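Local coordinates for periplasmic binding protein (Thermotoga lettingae TMO, PDB 4RY8), which binds 5-methylthioribose and probably delivers it to a membrane transporter as the periplasmic solute-binding component, at residues D73-D78 with R95-V100. Numbering follows the deposited sequence.
Sequences DAIIID and RGIRVV
Val100 meets Ile76 through CG1, which a chi1 of 48° sets between its own backbone N and carbonyl carbon. Ile76 CG1 lies anti to its carbonyl carbon (chi1 -53°). The two side chains stand side by side, pointing the same way, with Ile76 CG1 3.7 Å from Val100 CG1. Ala74 and Arg98 share this face of the sheet. The guanidinium of Arg98 leads away, and Gly96 O sits above one face of it, offset toward the rim. On the face with Ile75 and Val99, Ile97 comes from just before the strand and slants across Ile75, its CG2 3.7 Å from Ile75 CG1. Val99 CG1 reaches Ile77 CD1 more loosely, at 4.2 Å.

Four backbone hydrogen bonds join the two segments, whose strands run parallel, Ala74 opposite Arg98 and Ile76 opposite Val100. Arg98 N donates to Asp73 O almost straight (173°). Ile75 N donates to Arg98 O at 2.8 Å. Val100 N then binds Ile75 O. Val100 O takes Ile77 N, and the CA-H of Ile76 approaches it too. A water donates to both Asp73 O and Gly96 O, bridging the segments where the pairing starts.

Gly96, with a positive phi, follows helix 82-94 in a Schellman motif. The contact closes the beta-alpha-beta unit of strand 74-78, helix 82-94 and strand 98-102 in the periplasmic binding protein fold. Strand 17-22 pairs with the other edge of strand 74-78. Helix 255-270 packs on the Ile76 face, and helices 57-69 and 82-94 cover the Ile77 and Val99 face.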
ATOM      1  N   ASP C  73      34.445  11.344   1.245  1.00 32.53           N
ATOM      2  CA  ASP C  73      33.445  12.357   1.416  1.00 33.92           C
ATOM      3  C   ASP C  73      32.081  11.791   1.905  1.00 30.53           C
ATOM      4  O   ASP C  73      31.358  12.422   2.695  1.00 31.50           O
ATOM      5  CB  ASP C  73      33.304  13.128   0.091  1.00 36.70           C
ATOM      6  CG  ASP C  73      34.576  13.835  -0.296  1.00 32.71           C
ATOM      7  OD1 ASP C  73      35.460  13.230  -0.952  1.00 36.46           O
ATOM      8  OD2 ASP C  73      34.714  15.000   0.107  1.00 35.02           O
ATOM      9  N   ALA C  74      31.721  10.601   1.445  1.00 29.22           N
ATOM     10  CA  ALA C  74      30.486   9.977   1.899  1.00 28.44           C
ATOM     11  C   ALA C  74      30.510   8.473   1.759  1.00 29.05           C
ATOM     12  O   ALA C  74      31.224   7.934   0.913  1.00 26.20           O
ATOM     13  CB  ALA C  74      29.305  10.542   1.099  1.00 41.26           C
ATOM     14  N   ILE C  75      29.723   7.807   2.612  1.00 24.93           N
ATOM     15  CA  ILE C  75      29.474   6.386   2.517  1.00 24.09           C
ATOM     16  C   ILE C  75      27.991   6.052   2.221  1.00 22.46           C
ATOM     17  O   ILE C  75      27.073   6.523   2.918  1.00 22.11           O
ATOM     18  CB  ILE C  75      29.937   5.698   3.822  1.00 25.88           C
ATOM     19  CG1 ILE C  75      31.376   6.086   4.120  1.00 38.11           C
ATOM     20  CG2 ILE C  75      29.847   4.190   3.691  1.00 25.30           C
ATOM     21  CD1 ILE C  75      31.881   5.619   5.467  1.00 28.58           C
ATOM     22  N   ILE C  76      27.761   5.217   1.211  1.00 22.07           N
ATOM     23  CA  ILE C  76      26.490   4.561   1.049  1.00 22.23           C
ATOM     24  C   ILE C  76      26.550   3.188   1.741  1.00 25.52           C
ATOM     25  O   ILE C  76      27.385   2.332   1.416  1.00 29.35           O
ATOM     26  CB  ILE C  76      26.129   4.376  -0.430  1.00 22.96           C
ATOM     27  CG1 ILE C  76      26.239   5.730  -1.138  1.00 25.84           C
ATOM     28  CG2 ILE C  76      24.729   3.810  -0.587  1.00 20.96           C
ATOM     29  CD1 ILE C  76      26.487   5.609  -2.618  1.00 33.19           C
ATOM     30  N   ILE C  77      25.681   2.994   2.710  1.00 24.20           N
ATOM     31  CA  ILE C  77      25.487   1.702   3.312  1.00 20.61           C
ATOM     32  C   ILE C  77      24.280   0.963   2.714  1.00 23.87           C
ATOM     33  O   ILE C  77      23.109   1.354   2.861  1.00 22.07           O
ATOM     34  CB  ILE C  77      25.417   1.803   4.813  1.00 25.45           C
ATOM     35  CG1 ILE C  77      26.680   2.517   5.301  1.00 25.87           C
ATOM     36  CG2 ILE C  77      25.331   0.403   5.399  1.00 26.91           C
ATOM     37  CD1 ILE C  77      26.753   2.663   6.782  1.00 35.52           C
ATOM     38  N   ASP C  78      24.603  -0.147   2.058  1.00 20.15           N
ATOM     39  CA  ASP C  78      23.667  -0.955   1.339  1.00 20.24           C
ATOM     40  C   ASP C  78      23.385  -2.269   2.071  1.00 19.51           C
ATOM     41  O   ASP C  78      24.253  -3.123   2.122  1.00 21.62           O
ATOM     42  CB  ASP C  78      24.310  -1.238   0.005  1.00 31.26           C
ATOM     43  CG  ASP C  78      23.343  -1.674  -1.002  1.00 47.21           C
ATOM     44  OD1 ASP C  78      22.667  -2.662  -0.689  1.00 33.74           O
ATOM     45  OD2 ASP C  78      23.257  -1.014  -2.072  1.00 33.48           O
ATOM     46  N   ARG C  95      32.907  12.390  12.143  1.00 33.58           N
ATOM     47  CA  ARG C  95      34.108  12.766  11.388  1.00 37.22           C
ATOM     48  C   ARG C  95      33.771  13.635  10.170  1.00 37.43           C
ATOM     49  O   ARG C  95      34.676  14.092   9.474  1.00 36.76           O
ATOM     50  CB  ARG C  95      34.893  11.517  10.927  1.00 35.75           C
ATOM     51  CG  ARG C  95      35.511  10.676  12.052  1.00 43.20           C
ATOM     52  CD  ARG C  95      36.723  11.355  12.672  1.00 57.50           C
ATOM     53  NE  ARG C  95      36.342  12.276  13.752  1.00 64.16           N
ATOM     54  CZ  ARG C  95      36.959  13.423  14.056  1.00 65.75           C
ATOM     55  NH1 ARG C  95      38.014  13.857  13.361  1.00 74.70           N
ATOM     56  NH2 ARG C  95      36.502  14.158  15.070  1.00 56.78           N
ATOM     57  N   GLY C  96      32.488  13.864   9.898  1.00 31.23           N
ATOM     58  CA  GLY C  96      32.115  14.763   8.822  1.00 33.96           C
ATOM     59  C   GLY C  96      31.889  14.038   7.519  1.00 30.56           C
ATOM     60  O   GLY C  96      31.773  14.668   6.464  1.00 32.05           O
ATOM     61  N   ILE C  97      31.832  12.715   7.593  1.00 28.58           N
ATOM     62  CA  ILE C  97      31.478  11.895   6.433  1.00 27.64           C
ATOM     63  C   ILE C  97      29.959  11.842   6.348  1.00 27.30           C
ATOM     64  O   ILE C  97      29.242  11.616   7.360  1.00 27.19           O
ATOM     65  CB  ILE C  97      32.100  10.482   6.514  1.00 27.99           C
ATOM     66  CG1 ILE C  97      33.622  10.580   6.572  1.00 28.72           C
ATOM     67  CG2 ILE C  97      31.682   9.604   5.326  1.00 28.06           C
ATOM     68  CD1 ILE C  97      34.297   9.307   6.995  1.00 30.01           C
ATOM     69  N   ARG C  98      29.455  12.060   5.137  1.00 26.80           N
ATOM     70  CA  ARG C  98      28.024  12.018   4.906  1.00 29.00           C
ATOM     71  C   ARG C  98      27.642  10.552   4.656  1.00 29.29           C
ATOM     72  O   ARG C  98      28.428   9.775   4.084  1.00 26.16           O
ATOM     73  CB  ARG C  98      27.616  12.975   3.756  1.00 29.25           C
ATOM     74  CG  ARG C  98      28.068  14.446   3.972  1.00 37.34           C
ATOM     75  CD  ARG C  98      27.930  15.004   5.412  1.00 31.84           C
ATOM     76  NE  ARG C  98      28.367  16.409   5.505  1.00 35.73           N
ATOM     77  CZ  ARG C  98      28.758  17.059   6.612  1.00 36.49           C
ATOM     78  NH1 ARG C  98      28.794  16.471   7.805  1.00 32.50           N
ATOM     79  NH2 ARG C  98      29.127  18.333   6.534  1.00 39.99           N
ATOM     80  N   VAL C  99      26.470  10.170   5.141  1.00 24.67           N
ATOM     81  CA  VAL C  99      25.983   8.788   5.020  1.00 23.18           C
ATOM     82  C   VAL C  99      24.583   8.745   4.486  1.00 21.98           C
ATOM     83  O   VAL C  99      23.731   9.504   4.923  1.00 24.20           O
ATOM     84  CB  VAL C  99      25.997   8.093   6.392  1.00 22.76           C
ATOM     85  CG1 VAL C  99      25.521   6.660   6.252  1.00 23.55           C
ATOM     86  CG2 VAL C  99      27.393   8.157   6.984  1.00 23.45           C
ATOM     87  N   VAL C 100      24.313   7.820   3.591  1.00 21.79           N
ATOM     88  CA  VAL C 100      22.967   7.571   3.143  1.00 21.08           C
ATOM     89  C   VAL C 100      22.851   6.090   3.100  1.00 20.02           C
ATOM     90  O   VAL C 100      23.854   5.426   2.876  1.00 25.79           O
ATOM     91  CB  VAL C 100      22.717   8.170   1.719  1.00 28.19           C
ATOM     92  CG1 VAL C 100      23.832   7.806   0.760  1.00 32.20           C
ATOM     93  CG2 VAL C 100      21.370   7.715   1.139  1.00 30.38           C
TER
HETATM   94  O   HOH W   1      31.946  14.737   3.675  1.00 33.38           O